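Phosphoribosylaminoimidazole-succinocarboxamide synthase (Saccharomyces cerevisiae, PDB 2CNQ) catalyses the ATP-dependent joining of aspartate to 4-carboxy-5-aminoimidazole ribotide, giving SAICAR in de novo purine biosynthesis. Local coordinates at residues S188-E193 against N227-V232. Sequence-based numbering, arbitrary orientation. Where two conformers were deposited one is given.
Sequences SRRVAE and NEIILV. With ADP (adenosine-5'-diphosphate), chain B.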
loop_
_atom_site.group_PDB
_atom_site.type_symbol
_atom_site.label_atom_id
_atom_site.label_comp_id
_atom_site.label_asym_id
_atom_site.label_seq_id
_atom_site.Cartn_x
_atom_site.Cartn_y
_atom_site.Cartn_z
ATOM N N SER A 188 -18.145 -8.847 -2.935
ATOM C CA SER A 188 -17.816 -7.465 -3.236
ATOM C C SER A 188 -18.385 -6.529 -2.216
ATOM O O SER A 188 -17.743 -5.577 -1.836
ATOM C CB SER A 188 -18.388 -7.093 -4.598
ATOM O OG SER A 188 -18.032 -5.773 -5.006
ATOM N N ARG A 189 -19.602 -6.764 -1.768
ATOM C CA ARG A 189 -20.168 -5.908 -0.770
ATOM C C ARG A 189 -19.395 -6.064 0.521
ATOM O O ARG A 189 -19.144 -5.085 1.185
ATOM C CB ARG A 189 -21.619 -6.244 -0.542
ATOM C CG ARG A 189 -22.257 -5.254 0.421
ATOM C CD ARG A 189 -23.620 -5.674 0.758
ATOM N NE ARG A 189 -24.349 -4.705 1.546
ATOM C CZ ARG A 189 -25.179 -3.810 1.047
ATOM N NH1 ARG A 189 -25.801 -2.992 1.872
ATOM N NH2 ARG A 189 -25.392 -3.723 -0.247
ATOM N N ARG A 190 -19.038 -7.277 0.887
ATOM C CA ARG A 190 -18.296 -7.474 2.090
ATOM C C ARG A 190 -16.977 -6.762 2.013
ATOM O O ARG A 190 -16.533 -6.170 2.972
ATOM C CB ARG A 190 -18.045 -8.933 2.335
ATOM C CG ARG A 190 -19.260 -9.681 2.740
ATOM C CD ARG A 190 -19.009 -11.145 2.739
ATOM N NE ARG A 190 -18.002 -11.500 3.712
ATOM C CZ ARG A 190 -17.301 -12.622 3.706
ATOM N NH1 ARG A 190 -17.446 -13.509 2.741
ATOM N NH2 ARG A 190 -16.437 -12.848 4.680
ATOM N N VAL A 191 -16.323 -6.848 0.874
ATOM C CA VAL A 191 -15.084 -6.165 0.643
ATOM C C VAL A 191 -15.289 -4.686 0.810
ATOM O O VAL A 191 -14.513 -4.030 1.505
ATOM C CB VAL A 191 -14.579 -6.483 -0.752
ATOM C CG1 VAL A 191 -13.518 -5.526 -1.200
ATOM C CG2 VAL A 191 -14.102 -7.911 -0.802
ATOM N N ALA A 192 -16.300 -4.142 0.196
ATOM C CA ALA A 192 -16.525 -2.737 0.276
ATOM C C ALA A 192 -16.738 -2.288 1.677
ATOM O O ALA A 192 -16.201 -1.292 2.116
ATOM C CB ALA A 192 -17.754 -2.386 -0.533
ATOM N N GLU A 193 -17.557 -3.015 2.391
ATOM C CA GLU A 193 -17.890 -2.578 3.706
ATOM C C GLU A 193 -16.725 -2.709 4.629
ATOM O O GLU A 193 -16.495 -1.836 5.428
ATOM C CB GLU A 193 -19.078 -3.322 4.221
ATOM C CG GLU A 193 -20.306 -2.912 3.474
ATOM C CD GLU A 193 -21.547 -3.476 4.040
ATOM O OE1 GLU A 193 -22.612 -3.062 3.588
ATOM O OE2 GLU A 193 -21.463 -4.347 4.912
ATOM N N ASN A 227 -14.311 -18.657 5.488
ATOM C CA ASN A 227 -15.070 -17.539 4.959
ATOM C C ASN A 227 -14.711 -16.243 5.641
ATOM O O ASN A 227 -15.555 -15.400 5.941
ATOM C CB ASN A 227 -16.558 -17.748 5.054
ATOM C CG ASN A 227 -17.319 -16.791 4.174
ATOM O OD1 ASN A 227 -16.823 -16.323 3.151
ATOM N ND2 ASN A 227 -18.556 -16.536 4.541
ATOM N N GLU A 228 -13.388 -16.008 5.609
ATOM C CA GLU A 228 -12.872 -14.737 6.124
ATOM C C GLU A 228 -12.100 -13.994 5.115
ATOM O O GLU A 228 -11.265 -14.575 4.476
ATOM C CB GLU A 228 -12.029 -15.042 7.372
ATOM C CG GLU A 228 -12.886 -15.566 8.556
ATOM C CD GLU A 228 -12.061 -15.909 9.756
ATOM O OE1 GLU A 228 -12.160 -15.201 10.775
ATOM O OE2 GLU A 228 -11.279 -16.879 9.667
ATOM N N ILE A 229 -12.346 -12.694 5.021
ATOM C CA ILE A 229 -11.531 -11.796 4.269
ATOM C C ILE A 229 -10.271 -11.578 5.082
ATOM O O ILE A 229 -10.302 -11.462 6.292
ATOM C CB ILE A 229 -12.266 -10.526 3.993
ATOM C CG1 ILE A 229 -13.449 -10.808 3.081
ATOM C CG2 ILE A 229 -11.361 -9.520 3.356
ATOM C CD1 ILE A 229 -14.376 -9.639 2.936
ATOM N N ILE A 230 -9.157 -11.532 4.374
ATOM C CA ILE A 230 -7.870 -11.420 4.964
ATOM C C ILE A 230 -7.251 -10.162 4.441
ATOM O O ILE A 230 -7.219 -9.933 3.250
ATOM C CB ILE A 230 -6.969 -12.589 4.550
ATOM C CG1 ILE A 230 -7.669 -13.917 4.697
ATOM C CG2 ILE A 230 -5.690 -12.546 5.312
ATOM C CD1 ILE A 230 -8.041 -14.261 6.028
ATOM N N LEU A 231 -6.688 -9.365 5.319
ATOM C CA LEU A 231 -5.919 -8.230 4.899
ATOM C C LEU A 231 -4.539 -8.715 4.561
ATOM O O LEU A 231 -3.871 -9.331 5.367
ATOM C CB LEU A 231 -5.896 -7.236 6.041
ATOM C CG LEU A 231 -5.317 -5.884 5.690
ATOM C CD1 LEU A 231 -6.101 -5.185 4.651
ATOM C CD2 LEU A 231 -5.274 -5.063 6.952
ATOM N N VAL A 232 -4.135 -8.474 3.335
ATOM C CA VAL A 232 -2.877 -8.978 2.842
ATOM C C VAL A 232 -2.024 -7.824 2.368
ATOM O O VAL A 232 -2.299 -6.671 2.629
ATOM C CB VAL A 232 -3.076 -10.032 1.750
ATOM C CG1 VAL A 232 -3.955 -11.140 2.267
ATOM C CG2 VAL A 232 -3.640 -9.450 0.503
HETATM P PB ADP B . 2.868 -5.077 -7.236
HETATM O O1B ADP B . 2.254 -4.040 -6.416
HETATM O O2B ADP B . 1.877 -5.869 -7.979
HETATM O O3B ADP B . 3.915 -4.688 -8.160
HETATM P PA ADP B . 4.339 -5.855 -4.918
HETATM O O1A ADP B . 3.576 -4.990 -4.016
HETATM O O2A ADP B . 5.708 -5.500 -5.256
HETATM O O3A ADP B . 3.529 -6.120 -6.238
HETATM O "O5'" ADP B . 4.396 -7.320 -4.357
HETATM C "C5'" ADP B . 3.383 -7.945 -3.602
HETATM C "C4'" ADP B . 2.704 -8.981 -4.446
HETATM O "O4'" ADP B . 2.288 -10.010 -3.550
HETATM C "C3'" ADP B . 1.452 -8.499 -5.111
HETATM O "O3'" ADP B . 1.181 -9.276 -6.251
HETATM C "C2'" ADP B . 0.400 -8.816 -4.082
HETATM O "O2'" ADP B . -0.892 -8.875 -4.598
HETATM C "C1'" ADP B . 0.882 -10.134 -3.607
HETATM N N9 ADP B . 0.447 -10.542 -2.305
HETATM C C8 ADP B . 0.296 -9.764 -1.231
HETATM N N7 ADP B . -0.014 -10.438 -0.156
HETATM C C5 ADP B . -0.071 -11.717 -0.562
HETATM C C6 ADP B . -0.320 -12.949 0.085
HETATM N N6 ADP B . -0.566 -13.003 1.379
HETATM N N1 ADP B . -0.374 -14.061 -0.639
HETATM C C2 ADP B . -0.084 -14.003 -1.935
HETATM N N3 ADP B . 0.243 -12.926 -2.633
HETATM C C4 ADP B . 0.235 -11.793 -1.934
HETATM O O HOH W 1 -14.516 -11.578 6.711
#
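Asn227 receives the guanidinium of Arg190 end-on: NH1 of Arg190 donates a hydrogen bond to OD1 of Asn227 (2.9 Å) and NH2 of Arg190 one to the backbone O of Asn227 (3.0 Å), both somewhat bent, the second to 139° at the hydrogen. Both donors stand above the carbonyl planes, and the guanidinium is turned 72° from the side-chain amide. A bend at chi3 (63°) of Arg190 turns its tip to this site. Asn227, with its left-handed backbone, and Glu228 together face Asp223 in a G1 beta bulge, at the turn of the hairpin formed by strands 211-223 and 228-245. The Glu228 side chain starts out away from helix 185-209, its OE2 in a salt bridge with Arg73. At Ile229, a water accepts from the backbone N and, weakly, from NH2 of Arg190. CD1 of Ile229 lies over one guanidinium face near its rim, 3.8 Å from CB of Arg190, and also meets CG2 of Val191 at 4.1 Å; Phe220 touches both Val191 and Ile229. An alanine in place of Arg190 would probably leave both Asn227 oxygens without these donors and take the guanidinium from over CD1. Further along, Val232 belongs to the ADP pocket, its CB 3.6 Å from N7 of the adenine.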